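Local coordinates for RagB/SusD domain protein (Flavobacterium johnsoniae, PDB 5J90) that binds chitin and, as a SusD homolog, probably acts as an outer-membrane lipoprotein that captures the polysaccharide for uptake and breakdown, at residues Leu51-Leu55 against Asn56-Trp60; Gly73-Asn76 against Thr77-Ala80; Met237-Asn240 against Asp241-Phe244; Arg266-Ala269 against Asp270-Ser273; Asn453-Gly456 against Gly457-Thr461. One frame throughout, in Å; residues are numbered along the deposited sequence.

Contact 1. Residues Leu51-Leu55 against Asn56-Trp60; sequences LQQGL and NSDIW
Leu51 meets Asn56 through water 1, which donates to Leu51 O at 2.7 Å and accepts from Asn56 ND2 at 2.9 Å. The two residues flank a helix-to-helix junction of the largely helical SusD fold, where helix 46-54 stops and the short helix 57-60 starts. Gln52 gives its carbonyl oxygen to the same amide. Asn56 ND2 stands 3.0 Å from Gln52 O, well above the carbonyl plane, while that oxygen lies in the plane of the Asn56 amide. A chi1 of 53° folds the Asn56 amide back over the last turn of the preceding helix. The polar end of Gln52 turns to the backbone of Val42 and Ile40 instead. Gln53 ties the junction through its backbone and its side chain. Gln53 O accepts from Asn56 N and from Asp58 N, each at 3.2 Å, and the two donors arrive from opposite faces of the carbonyl. The extended Gln53 side chain crosses Asp58 at about a right angle. Its amide plane is turned 65° from the carboxylate, and Gln53 NE2 reaches Asp58 OD1 on its syn side, tilted out of the carboxylate plane, at 2.9 Å. Gln53 NE2 also bonds Glu431, Gln53 OE1 bonds Arg129, and Tyr49 OH bonds Asp58 OD2, so this buried polar pair is held from several directions. Gly54 packs its backbone against the same carboxylate. Leu55 lies beside Ile59, both pointing the same way, with Leu55 CD2 4.0 Å from Ile59 CD1.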
loop_
_atom_site.group_PDB
_atom_site.type_symbol
_atom_site.label_atom_id
_atom_site.label_comp_id
_atom_site.label_asym_id
_atom_site.label_seq_id
_atom_site.Cartn_x
_atom_site.Cartn_y
_atom_site.Cartn_z
ATOM N N LEU A 51 -13.751 -24.986 6.375
ATOM C CA LEU A 51 -12.447 -24.638 5.796
ATOM C C LEU A 51 -12.508 -23.405 4.882
ATOM O O LEU A 51 -11.562 -22.620 4.816
ATOM C CB LEU A 51 -11.859 -25.837 5.037
ATOM C CG LEU A 51 -11.608 -27.065 5.913
ATOM C CD1 LEU A 51 -11.211 -28.239 5.032
ATOM C CD2 LEU A 51 -10.527 -26.775 6.932
ATOM N N GLN A 52 -13.625 -23.234 4.185
ATOM C CA GLN A 52 -13.786 -22.110 3.272
ATOM C C GLN A 52 -13.853 -20.784 4.007
ATOM O O GLN A 52 -13.290 -19.791 3.538
ATOM C CB GLN A 52 -15.056 -22.279 2.444
ATOM C CG GLN A 52 -15.181 -21.213 1.367
ATOM C CD GLN A 52 -16.617 -20.844 1.047
ATOM O OE1 GLN A 52 -17.539 -21.159 1.806
ATOM N NE2 GLN A 52 -16.814 -20.172 -0.081
ATOM N N GLN A 53 -14.549 -20.752 5.144
ATOM C CA GLN A 53 -14.718 -19.501 5.870
ATOM C C GLN A 53 -14.651 -19.658 7.391
ATOM O O GLN A 53 -14.205 -18.755 8.096
ATOM C CB GLN A 53 -16.024 -18.814 5.447
ATOM C CG GLN A 53 -16.189 -17.445 6.085
ATOM C CD GLN A 53 -17.344 -16.614 5.522
ATOM O OE1 GLN A 53 -17.675 -16.654 4.329
ATOM N NE2 GLN A 53 -17.958 -15.843 6.397
ATOM N N GLY A 54 -15.085 -20.809 7.905
ATOM C CA GLY A 54 -15.218 -20.987 9.342
ATOM C C GLY A 54 -13.940 -20.852 10.148
ATOM O O GLY A 54 -13.964 -20.425 11.308
ATOM N N LEU A 55 -12.821 -21.221 9.532
ATOM C CA LEU A 55 -11.527 -21.209 10.212
ATOM C C LEU A 55 -10.601 -20.114 9.668
ATOM O O LEU A 55 -9.388 -20.120 9.912
ATOM C CB LEU A 55 -10.862 -22.591 10.121
ATOM C CG LEU A 55 -11.561 -23.666 10.961
ATOM C CD1 LEU A 55 -11.038 -25.055 10.633
ATOM C CD2 LEU A 55 -11.358 -23.365 12.433
ATOM N N ASN A 56 -11.188 -19.151 8.961
ATOM C CA ASN A 56 -10.439 -17.959 8.565
ATOM C C ASN A 56 -11.193 -16.691 8.972
ATOM O O ASN A 56 -11.162 -16.317 10.138
ATOM C CB ASN A 56 -9.933 -18.000 7.096
ATOM C CG ASN A 56 -11.031 -18.288 6.075
ATOM O OD1 ASN A 56 -11.775 -17.396 5.682
ATOM N ND2 ASN A 56 -11.086 -19.529 5.588
ATOM N N SER A 57 -11.906 -16.061 8.049
ATOM C CA SER A 57 -12.521 -14.780 8.362
ATOM C C SER A 57 -13.595 -14.806 9.464
ATOM O O SER A 57 -13.788 -13.801 10.154
ATOM C CB SER A 57 -13.045 -14.111 7.099
ATOM O OG SER A 57 -13.998 -14.914 6.436
ATOM N N ASP A 58 -14.281 -15.938 9.663
ATOM C CA ASP A 58 -15.253 -16.000 10.768
ATOM C C ASP A 58 -14.577 -15.774 12.115
ATOM O O ASP A 58 -15.212 -15.323 13.068
ATOM C CB ASP A 58 -15.985 -17.345 10.806
ATOM C CG ASP A 58 -17.118 -17.437 9.795
ATOM O OD1 ASP A 58 -17.481 -16.408 9.174
ATOM O OD2 ASP A 58 -17.648 -18.560 9.618
ATOM N N ILE A 59 -13.287 -16.089 12.183
ATOM C CA ILE A 59 -12.511 -15.934 13.407
ATOM C C ILE A 59 -11.702 -14.627 13.401
ATOM O O ILE A 59 -11.722 -13.881 14.375
ATOM C CB ILE A 59 -11.611 -17.164 13.637
ATOM C CG1 ILE A 59 -12.494 -18.409 13.835
ATOM C CG2 ILE A 59 -10.686 -16.934 14.821
ATOM C CD1 ILE A 59 -11.719 -19.692 14.067
ATOM N N TRP A 60 -11.005 -14.334 12.308
ATOM C CA TRP A 60 -10.199 -13.115 12.239
ATOM C C TRP A 60 -11.051 -11.854 12.405
ATOM O O TRP A 60 -10.578 -10.847 12.935
ATOM C CB TRP A 60 -9.425 -13.065 10.926
ATOM C CG TRP A 60 -8.438 -14.203 10.738
ATOM C CD1 TRP A 60 -7.767 -14.894 11.714
ATOM C CD2 TRP A 60 -8.025 -14.768 9.490
ATOM N NE1 TRP A 60 -6.964 -15.854 11.144
ATOM C CE2 TRP A 60 -7.109 -15.801 9.781
ATOM C CE3 TRP A 60 -8.341 -14.501 8.153
ATOM C CZ2 TRP A 60 -6.496 -16.558 8.779
ATOM C CZ3 TRP A 60 -7.735 -15.258 7.160
ATOM C CH2 TRP A 60 -6.826 -16.273 7.480
HETATM O O HOH W 1 -9.498 -21.857 6.368
#

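Contact 2. Residues Gly73-Asn76 against Thr77-Ala80; sequences GVNN and TTYA
Asn75, Asn76 and Ala80 bury most of the surface in this tight turn, and Asn75 makes most of the bonds. Its side chain bends forward along the chain. A chi1 of 60° tucks Asn75 CG in over the main chain and carries OD1 to the start of the next segment. There Asn75 OD1 accepts twice from one residue, from Thr77 N at 2.8 Å and from Thr77 OG1 at 2.8 Å. Both donors lie in the plane of the amide carbonyl, the hydroxyl on a lone pair. Asn75 ND2 is bound by Phe70 O, so both ends of the amide are fixed. Thr78 OG1 serves the backbone leading into Asn75. It donates to Gly73 O at 2.8 Å and accepts from Asn75 N at 3.1 Å.

The backbone of Asn75 is gripped as well. Asn75 O takes Thr78 N and Ala80 N from opposite faces, the latter at 3.0 Å. Ala80 then rests its CB on Val74 CG1, 3.6 Å away. Asn76 contributes mainly through its backbone, with Asn76 O accepting from Tyr79 N at 3.2 Å. Its buried amide faces away from the turn, ND2 to Asn86 OD1 and Leu55 O, and OD1 to Leu82 N.

Two motifs share this turn. The bond from Thr77 N to Asn75 OD1 closes an Asx turn at the start of a short 3-10 piece. The bonds of Ala80 N and Tyr79 N, together with the positive phi of Tyr79 (68°), form a Schellman motif at its end.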
loop_
_atom_site.group_PDB
_atom_site.type_symbol
_atom_site.label_atom_id
_atom_site.label_comp_id
_atom_site.label_asym_id
_atom_site.label_seq_id
_atom_site.Cartn_x
_atom_site.Cartn_y
_atom_site.Cartn_z
ATOM N N GLY A 73 -2.381 -26.469 17.871
ATOM C CA GLY A 73 -2.583 -25.052 18.136
ATOM C C GLY A 73 -1.803 -24.122 17.221
ATOM O O GLY A 73 -1.754 -22.908 17.452
ATOM N N VAL A 74 -1.184 -24.696 16.196
ATOM C CA VAL A 74 -0.422 -23.937 15.214
ATOM C C VAL A 74 -1.244 -23.931 13.932
ATOM O O VAL A 74 -1.230 -24.879 13.157
ATOM C CB VAL A 74 0.974 -24.580 14.996
ATOM C CG1 VAL A 74 1.770 -23.842 13.928
ATOM C CG2 VAL A 74 1.740 -24.620 16.317
ATOM N N ASN A 75 -2.000 -22.861 13.722
ATOM C CA ASN A 75 -3.006 -22.888 12.670
ATOM C C ASN A 75 -3.439 -21.468 12.320
ATOM O O ASN A 75 -2.830 -20.508 12.794
ATOM C CB ASN A 75 -4.195 -23.773 13.097
ATOM C CG ASN A 75 -4.870 -23.284 14.366
ATOM O OD1 ASN A 75 -5.239 -22.113 14.475
ATOM N ND2 ASN A 75 -5.038 -24.179 15.345
ATOM N N ASN A 76 -4.479 -21.325 11.497
ATOM C CA ASN A 76 -4.911 -19.995 11.057
ATOM C C ASN A 76 -5.168 -19.051 12.230
ATOM O O ASN A 76 -4.930 -17.845 12.119
ATOM C CB ASN A 76 -6.209 -20.080 10.247
ATOM C CG ASN A 76 -6.005 -20.464 8.786
ATOM O OD1 ASN A 76 -4.885 -20.638 8.293
ATOM N ND2 ASN A 76 -7.118 -20.601 8.080
ATOM N N THR A 77 -5.669 -19.582 13.349
ATOM C CA THR A 77 -6.041 -18.728 14.482
ATOM C C THR A 77 -4.827 -18.171 15.222
ATOM O O THR A 77 -4.942 -17.176 15.940
ATOM C CB THR A 77 -6.982 -19.421 15.497
ATOM O OG1 THR A 77 -6.235 -20.324 16.323
ATOM C CG2 THR A 77 -8.086 -20.186 14.771
ATOM N N THR A 78 -3.674 -18.820 15.053
ATOM C CA THR A 78 -2.421 -18.326 15.629
ATOM C C THR A 78 -1.469 -17.856 14.527
ATOM O O THR A 78 -0.255 -17.758 14.722
ATOM C CB THR A 78 -1.770 -19.386 16.546
ATOM O OG1 THR A 78 -1.680 -20.628 15.835
ATOM C CG2 THR A 78 -2.628 -19.594 17.802
ATOM N N TYR A 79 -2.054 -17.543 13.374
ATOM C CA TYR A 79 -1.367 -16.881 12.264
ATOM C C TYR A 79 -0.302 -17.742 11.585
ATOM O O TYR A 79 0.600 -17.222 10.922
ATOM C CB TYR A 79 -0.792 -15.524 12.684
ATOM C CG TYR A 79 -1.824 -14.514 13.167
ATOM C CD1 TYR A 79 -3.190 -14.740 13.019
ATOM C CD2 TYR A 79 -1.423 -13.323 13.765
ATOM C CE1 TYR A 79 -4.131 -13.800 13.460
ATOM C CE2 TYR A 79 -2.349 -12.381 14.199
ATOM C CZ TYR A 79 -3.699 -12.622 14.044
ATOM O OH TYR A 79 -4.624 -11.700 14.480
ATOM N N ALA A 80 -0.419 -19.058 11.746
ATOM C CA ALA A 80 0.308 -20.007 10.912
ATOM C C ALA A 80 -0.671 -20.463 9.838
ATOM O O ALA A 80 -1.448 -21.398 10.039
ATOM C CB ALA A 80 0.818 -21.201 11.748
#

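Contact 3. Residues Met237-Asn240 against Asp241-Phe244; sequences MLVN and DDSF
Asp242 OD2 accepts two backbone N-H groups in a row, from Leu238 N at 2.9 Å and from Val239 N at 3.0 Å. Both bonds are nearly straight. Leu238 N uses the anti lone pair of OD2, whereas Val239 N comes from above the carboxylate plane. The motif is a single 3-10 turn in the loop between helix 219-231 and strand 244-247, and the aspartate reaches back from the turn to hold the chain that leads into it. Asp242 CG is anti to its carbonyl carbon (chi1 -63°), which swings the carboxylate over these two amides.

The turn itself is closed by bonds in which a carbonyl accepts from the N-H three residues on. Asp242 N binds Val239 O at 2.8 Å. Next comes Asn240 O, which accepts from Ser243 N and, at 2.9 Å, from Ser243 OG, both from the same face. Ser243 OG has a second partner in Ala332 N, at the start of helix 332-344. The Asn240 amide turns outward to Ala363 O on helix 353-368. The turn is thus joined to two helices.

Apolar groups flank the carboxylate. Val239 CG2 crosses beside it, 3.5 Å from Asp242 OD2. On the buried side the extended Met237 chain runs past Asp242 in the opposite direction, with Met237 CB 3.8 Å from Asp242 CB. The terminal methyl of Met237 reaches the start of the strand, and Met237 CE lies 3.4 Å from Asp242 O and 4.2 Å from Phe244 CB.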
loop_
_atom_site.group_PDB
_atom_site.type_symbol
_atom_site.label_atom_id
_atom_site.label_comp_id
_atom_site.label_asym_id
_atom_site.label_seq_id
_atom_site.Cartn_x
_atom_site.Cartn_y
_atom_site.Cartn_z
ATOM N N MET A 237 -30.510 -0.778 -0.795
ATOM C CA MET A 237 -31.452 -1.399 0.140
ATOM C C MET A 237 -31.996 -0.394 1.148
ATOM O O MET A 237 -31.245 0.430 1.679
ATOM C CB MET A 237 -30.770 -2.530 0.905
ATOM C CG MET A 237 -30.267 -3.660 0.036
ATOM S SD MET A 237 -29.419 -4.875 1.056
ATOM C CE MET A 237 -28.866 -5.992 -0.229
ATOM N N LEU A 238 -33.302 -0.485 1.424
ATOM C CA LEU A 238 -33.958 0.395 2.394
ATOM C C LEU A 238 -34.689 -0.363 3.494
ATOM O O LEU A 238 -34.750 0.091 4.628
ATOM C CB LEU A 238 -34.959 1.322 1.703
ATOM C CG LEU A 238 -34.395 2.432 0.827
ATOM C CD1 LEU A 238 -35.550 3.283 0.329
ATOM C CD2 LEU A 238 -33.413 3.272 1.620
ATOM N N VAL A 239 -35.265 -1.509 3.148
ATOM C CA VAL A 239 -36.034 -2.286 4.111
ATOM C C VAL A 239 -35.488 -3.697 4.141
ATOM O O VAL A 239 -34.779 -4.117 3.213
ATOM C CB VAL A 239 -37.552 -2.303 3.789
ATOM C CG1 VAL A 239 -38.124 -0.887 3.834
ATOM C CG2 VAL A 239 -37.819 -2.958 2.443
ATOM N N ASN A 240 -35.813 -4.437 5.195
ATOM C CA ASN A 240 -35.202 -5.739 5.392
ATOM C C ASN A 240 -35.536 -6.764 4.305
ATOM O O ASN A 240 -34.726 -7.651 4.033
ATOM C CB ASN A 240 -35.439 -6.253 6.815
ATOM C CG ASN A 240 -34.654 -5.454 7.837
ATOM O OD1 ASN A 240 -33.505 -5.078 7.581
ATOM N ND2 ASN A 240 -35.258 -5.168 8.983
ATOM N N ASP A 241 -36.686 -6.621 3.651
ATOM C CA ASP A 241 -37.023 -7.486 2.523
ATOM C C ASP A 241 -36.093 -7.266 1.325
ATOM O O ASP A 241 -36.066 -8.073 0.394
ATOM C CB ASP A 241 -38.482 -7.290 2.086
ATOM C CG ASP A 241 -39.477 -7.937 3.037
ATOM O OD1 ASP A 241 -39.059 -8.729 3.905
ATOM O OD2 ASP A 241 -40.686 -7.656 2.901
ATOM N N ASP A 242 -35.337 -6.168 1.348
ATOM C CA ASP A 242 -34.366 -5.886 0.286
ATOM C C ASP A 242 -33.056 -6.659 0.460
ATOM O O ASP A 242 -32.221 -6.679 -0.459
ATOM C CB ASP A 242 -34.028 -4.388 0.221
ATOM C CG ASP A 242 -35.218 -3.514 -0.135
ATOM O OD1 ASP A 242 -36.166 -3.994 -0.799
ATOM O OD2 ASP A 242 -35.161 -2.320 0.235
ATOM N N SER A 243 -32.864 -7.268 1.628
ATOM C CA SER A 243 -31.605 -7.943 1.949
ATOM C C SER A 243 -31.299 -9.079 0.980
ATOM O O SER A 243 -32.204 -9.728 0.453
ATOM C CB SER A 243 -31.639 -8.499 3.373
ATOM O OG SER A 243 -31.826 -7.470 4.332
ATOM N N PHE A 244 -30.011 -9.326 0.754
ATOM C CA PHE A 244 -29.582 -10.438 -0.086
ATOM C C PHE A 244 -29.319 -11.654 0.787
ATOM O O PHE A 244 -28.501 -11.616 1.713
ATOM C CB PHE A 244 -28.328 -10.087 -0.897
ATOM C CG PHE A 244 -27.986 -11.122 -1.922
ATOM C CD1 PHE A 244 -28.783 -11.294 -3.039
ATOM C CD2 PHE A 244 -26.886 -11.950 -1.755
ATOM C CE1 PHE A 244 -28.487 -12.265 -3.984
ATOM C CE2 PHE A 244 -26.590 -12.925 -2.699
ATOM C CZ PHE A 244 -27.395 -13.076 -3.809
#

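Contact 4. Residues Arg266-Ala269 against Asp270-Ser273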
loop_
_atom_site.group_PDB
_atom_site.type_symbol
_atom_site.label_atom_id
_atom_site.label_comp_id
_atom_site.label_asym_id
_atom_site.label_seq_id
_atom_site.Cartn_x
_atom_site.Cartn_y
_atom_site.Cartn_z
ATOM N N ARG A 266 -17.401 -21.334 18.686
ATOM C CA ARG A 266 -18.125 -20.741 19.806
ATOM C C ARG A 266 -18.216 -19.225 19.639
ATOM O O ARG A 266 -17.547 -18.637 18.777
ATOM C CB ARG A 266 -17.394 -21.025 21.127
ATOM C CG ARG A 266 -17.135 -22.499 21.476
ATOM C CD ARG A 266 -18.341 -23.195 22.113
ATOM N NE ARG A 266 -19.295 -23.640 21.111
ATOM C CZ ARG A 266 -20.370 -24.386 21.361
ATOM N NH1 ARG A 266 -20.634 -24.794 22.600
ATOM N NH2 ARG A 266 -21.174 -24.732 20.371
ATOM N N MET A 267 -19.044 -18.589 20.461
ATOM C CA MET A 267 -19.002 -17.144 20.637
ATOM C C MET A 267 -17.562 -16.691 20.891
ATOM O O MET A 267 -16.798 -17.381 21.572
ATOM C CB MET A 267 -19.869 -16.772 21.838
ATOM C CG MET A 267 -19.985 -15.282 22.111
ATOM S SD MET A 267 -20.901 -15.040 23.651
ATOM C CE MET A 267 -21.315 -13.303 23.521
ATOM N N SER A 268 -17.183 -15.537 20.343
ATOM C CA SER A 268 -15.838 -14.999 20.554
ATOM C C SER A 268 -15.753 -14.063 21.756
ATOM O O SER A 268 -16.758 -13.524 22.218
ATOM C CB SER A 268 -15.400 -14.204 19.326
ATOM O OG SER A 268 -16.174 -13.025 19.242
ATOM N N ALA A 269 -14.531 -13.841 22.229
ATOM C CA ALA A 269 -14.293 -12.859 23.280
ATOM C C ALA A 269 -14.639 -11.436 22.846
ATOM O O ALA A 269 -15.140 -10.656 23.647
ATOM C CB ALA A 269 -12.851 -12.930 23.756
ATOM N N ASP A 270 -14.384 -11.085 21.588
ATOM C CA ASP A 270 -14.756 -9.745 21.121
ATOM C C ASP A 270 -16.269 -9.539 21.150
ATOM O O ASP A 270 -16.753 -8.473 21.545
ATOM C CB ASP A 270 -14.232 -9.479 19.703
ATOM C CG ASP A 270 -12.727 -9.315 19.649
ATOM O OD1 ASP A 270 -12.183 -8.424 20.340
ATOM O OD2 ASP A 270 -12.090 -10.082 18.903
ATOM N N MET A 271 -17.017 -10.551 20.713
ATOM C CA MET A 271 -18.468 -10.465 20.752
ATOM C C MET A 271 -18.970 -10.351 22.194
ATOM O O MET A 271 -19.884 -9.577 22.463
ATOM C CB MET A 271 -19.109 -11.648 20.025
ATOM C CG MET A 271 -19.295 -11.416 18.535
ATOM S SD MET A 271 -20.694 -10.320 18.292
ATOM C CE MET A 271 -20.544 -9.960 16.542
ATOM N N GLU A 272 -18.360 -11.094 23.113
ATOM C CA GLU A 272 -18.768 -10.967 24.512
ATOM C C GLU A 272 -18.504 -9.549 25.013
ATOM O O GLU A 272 -19.382 -8.905 25.568
ATOM C CB GLU A 272 -18.055 -11.981 25.411
ATOM C CG GLU A 272 -18.569 -11.893 26.844
ATOM C CD GLU A 272 -17.797 -12.733 27.853
ATOM O OE1 GLU A 272 -17.290 -13.820 27.508
ATOM O OE2 GLU A 272 -17.723 -12.298 29.025
ATOM N N SER A 273 -17.294 -9.048 24.790
ATOM C CA SER A 273 -16.927 -7.716 25.260
ATOM C C SER A 273 -17.859 -6.632 24.724
ATOM O O SER A 273 -18.377 -5.794 25.478
ATOM C CB SER A 273 -15.478 -7.403 24.867
ATOM O OG SER A 273 -15.147 -6.074 25.226
#
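Met267 touches Glu272 at its root, leaving the flat carboxylate group to other partners. Met267 CE lies 3.6 Å from Glu272 CA and 4.0 Å from Glu272 CB. The oxygens of Glu272 bind outside these segments: OE1 takes Gly299 N, and OE2 forms salt bridges with Lys298 and Lys276. The Asp270 carboxylate also looks outward, with OD1 accepting from Phe448 N. Its negative charge in the first turn probably suits the positive end of the helix.

Ser268 is the N-cap of helix 269-277. Its chi1 of 69° turns OG toward the N-H of Met271. Ser268 OG accepts from Met271 N at 3.0 Å, with an N-H...O angle of 162°. The hydroxyl is also bonded to Gly62 O. Ser268 OG lies 3.3 Å from Met271 CB as well. The helix then proceeds by regular bonds, from Glu272 N to Ser268 O at 3.0 Å and from Ser273 N to Ala269 O at 2.9 Å. Met267 CG and Met271 CB add a loose apolar contact at 4.3 Å.

The junction is buried and joins a strand to a helix. The short, weakly bonded strand 266-267 pairs antiparallel with strand 64-65, and Met267 also shares backbone bonds with Val300 and Ser316. On the helix side, Ser273 is tied to Ala385 by both hydroxyl and backbone.

Contact 5. Residues Asn453-Gly456 against Gly457-Thr461; sequences NYSG and GAITT
Asn453 spans the mouth of this surface loop with its side-chain amide. With chi1 at -177° the amide swings away from its own backbone N and reaches the returning chain. Asn453 ND2 uses both of its hydrogens there. One goes to Thr461 OG1 at 3.0 Å, almost straight and within the amide plane. The other goes to Ile459 O at 2.9 Å. The side chains of Asn453 and Thr461 run antiparallel past one another.

Asn453 OD1 serves its own side of the loop and accepts from Ser455 N at 3.1 Å, in the carbonyl plane. The Ser455 hydroxyl is turned into the loop by a chi1 of 75°. There Ser455 OG lies 2.9 Å from Asn453 OD1 and 3.0 Å from Ile459 O. It also takes a weak bond from Gly457 N. Ser455 CB packs on Ile459 CB at 3.7 Å. Water 2 donates to Asn453 O and accepts from Gly457 N at 3.1 Å, a water-mediated tie across the loop.

At the tip, Ala458 N makes a weak bond to Ser455 O. Gly456 and Gly457 both have positive phi, as the central pair of a type I' turn requires. An Asx turn at Asn453 thus leads directly into a type I' beta turn from Ser455 to Ala458.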
loop_
_atom_site.group_PDB
_atom_site.type_symbol
_atom_site.label_atom_id
_atom_site.label_comp_id
_atom_site.label_asym_id
_atom_site.label_seq_id
_atom_site.Cartn_x
_atom_site.Cartn_y
_atom_site.Cartn_z
ATOM N N ASN A 453 1.437 -16.051 18.281
ATOM C CA ASN A 453 1.653 -15.708 16.880
ATOM C C ASN A 453 2.773 -16.587 16.332
ATOM O O ASN A 453 3.951 -16.340 16.605
ATOM C CB ASN A 453 2.008 -14.219 16.771
ATOM C CG ASN A 453 2.189 -13.739 15.331
ATOM O OD1 ASN A 453 2.482 -14.521 14.420
ATOM N ND2 ASN A 453 2.048 -12.435 15.136
ATOM N N TYR A 454 2.401 -17.609 15.566
ATOM C CA TYR A 454 3.351 -18.584 15.040
ATOM C C TYR A 454 3.666 -18.351 13.560
ATOM O O TYR A 454 3.983 -19.289 12.826
ATOM C CB TYR A 454 2.812 -20.005 15.246
ATOM C CG TYR A 454 2.677 -20.405 16.700
ATOM C CD1 TYR A 454 3.746 -20.261 17.578
ATOM C CD2 TYR A 454 1.484 -20.904 17.200
ATOM C CE1 TYR A 454 3.634 -20.619 18.910
ATOM C CE2 TYR A 454 1.361 -21.267 18.533
ATOM C CZ TYR A 454 2.439 -21.117 19.381
ATOM O OH TYR A 454 2.325 -21.473 20.708
ATOM N N SER A 455 3.603 -17.095 13.125
ATOM C CA SER A 455 3.838 -16.772 11.717
ATOM C C SER A 455 5.307 -16.616 11.351
ATOM O O SER A 455 5.629 -16.403 10.186
ATOM C CB SER A 455 3.125 -15.476 11.353
ATOM O OG SER A 455 3.817 -14.357 11.888
ATOM N N GLY A 456 6.189 -16.674 12.341
ATOM C CA GLY A 456 7.609 -16.494 12.080
ATOM C C GLY A 456 7.972 -15.099 11.610
ATOM O O GLY A 456 8.998 -14.908 10.952
ATOM N N GLY A 457 7.134 -14.122 11.937
ATOM C CA GLY A 457 7.411 -12.739 11.596
ATOM C C GLY A 457 6.680 -12.223 10.365
ATOM O O GLY A 457 6.695 -11.023 10.096
ATOM N N ALA A 458 6.045 -13.118 9.617
ATOM C CA ALA A 458 5.367 -12.729 8.378
ATOM C C ALA A 458 4.086 -11.943 8.646
ATOM O O ALA A 458 3.675 -11.124 7.824
ATOM C CB ALA A 458 5.048 -13.955 7.555
ATOM N N ILE A 459 3.451 -12.209 9.787
ATOM C CA ILE A 459 2.182 -11.582 10.137
ATOM C C ILE A 459 2.324 -10.930 11.500
ATOM O O ILE A 459 2.766 -11.577 12.454
ATOM C CB ILE A 459 1.031 -12.613 10.162
ATOM C CG1 ILE A 459 0.907 -13.285 8.789
ATOM C CG2 ILE A 459 -0.288 -11.949 10.578
ATOM C CD1 ILE A 459 -0.114 -14.404 8.733
ATOM N N THR A 460 1.975 -9.654 11.594
ATOM C CA THR A 460 2.107 -8.935 12.860
ATOM C C THR A 460 0.933 -9.234 13.787
ATOM O O THR A 460 -0.196 -9.467 13.348
ATOM C CB THR A 460 2.201 -7.387 12.688
ATOM O OG1 THR A 460 0.933 -6.854 12.292
ATOM C CG2 THR A 460 3.284 -6.984 11.675
ATOM N N THR A 461 1.199 -9.202 15.084
ATOM C CA THR A 461 0.131 -9.311 16.065
ATOM C C THR A 461 -0.779 -8.090 16.007
ATOM O O THR A 461 -1.997 -8.195 16.102
ATOM C CB THR A 461 0.731 -9.497 17.463
ATOM O OG1 THR A 461 1.378 -10.767 17.498
ATOM C CG2 THR A 461 -0.347 -9.451 18.547
HETATM O O HOH W 2 5.684 -14.491 14.656
#

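Overall arrangement
Contacts 1 and 4 are buried, contacts 2 and 3 partly buried, and contact 5 lies on the surface. Contact 1 joins two helices and contact 4 a strand to a helix, whereas contacts 2, 3 and 5 shape loops. Contacts 1, 2 and 5 form a connected series running outward. Asn76 binds Leu55 O and Trp60 NE1 of contact 1, and Thr78 O takes Tyr454 N of contact 5. Contact 3 stands apart, its centre about 40 Å from that of contact 5. Outside partners hold the buried amides and carboxylate of contact 1 and the carboxylates of contact 4. In contacts 2 and 3 side-chain oxygens take backbone N-H groups; contact 5 relies on glycines and a water.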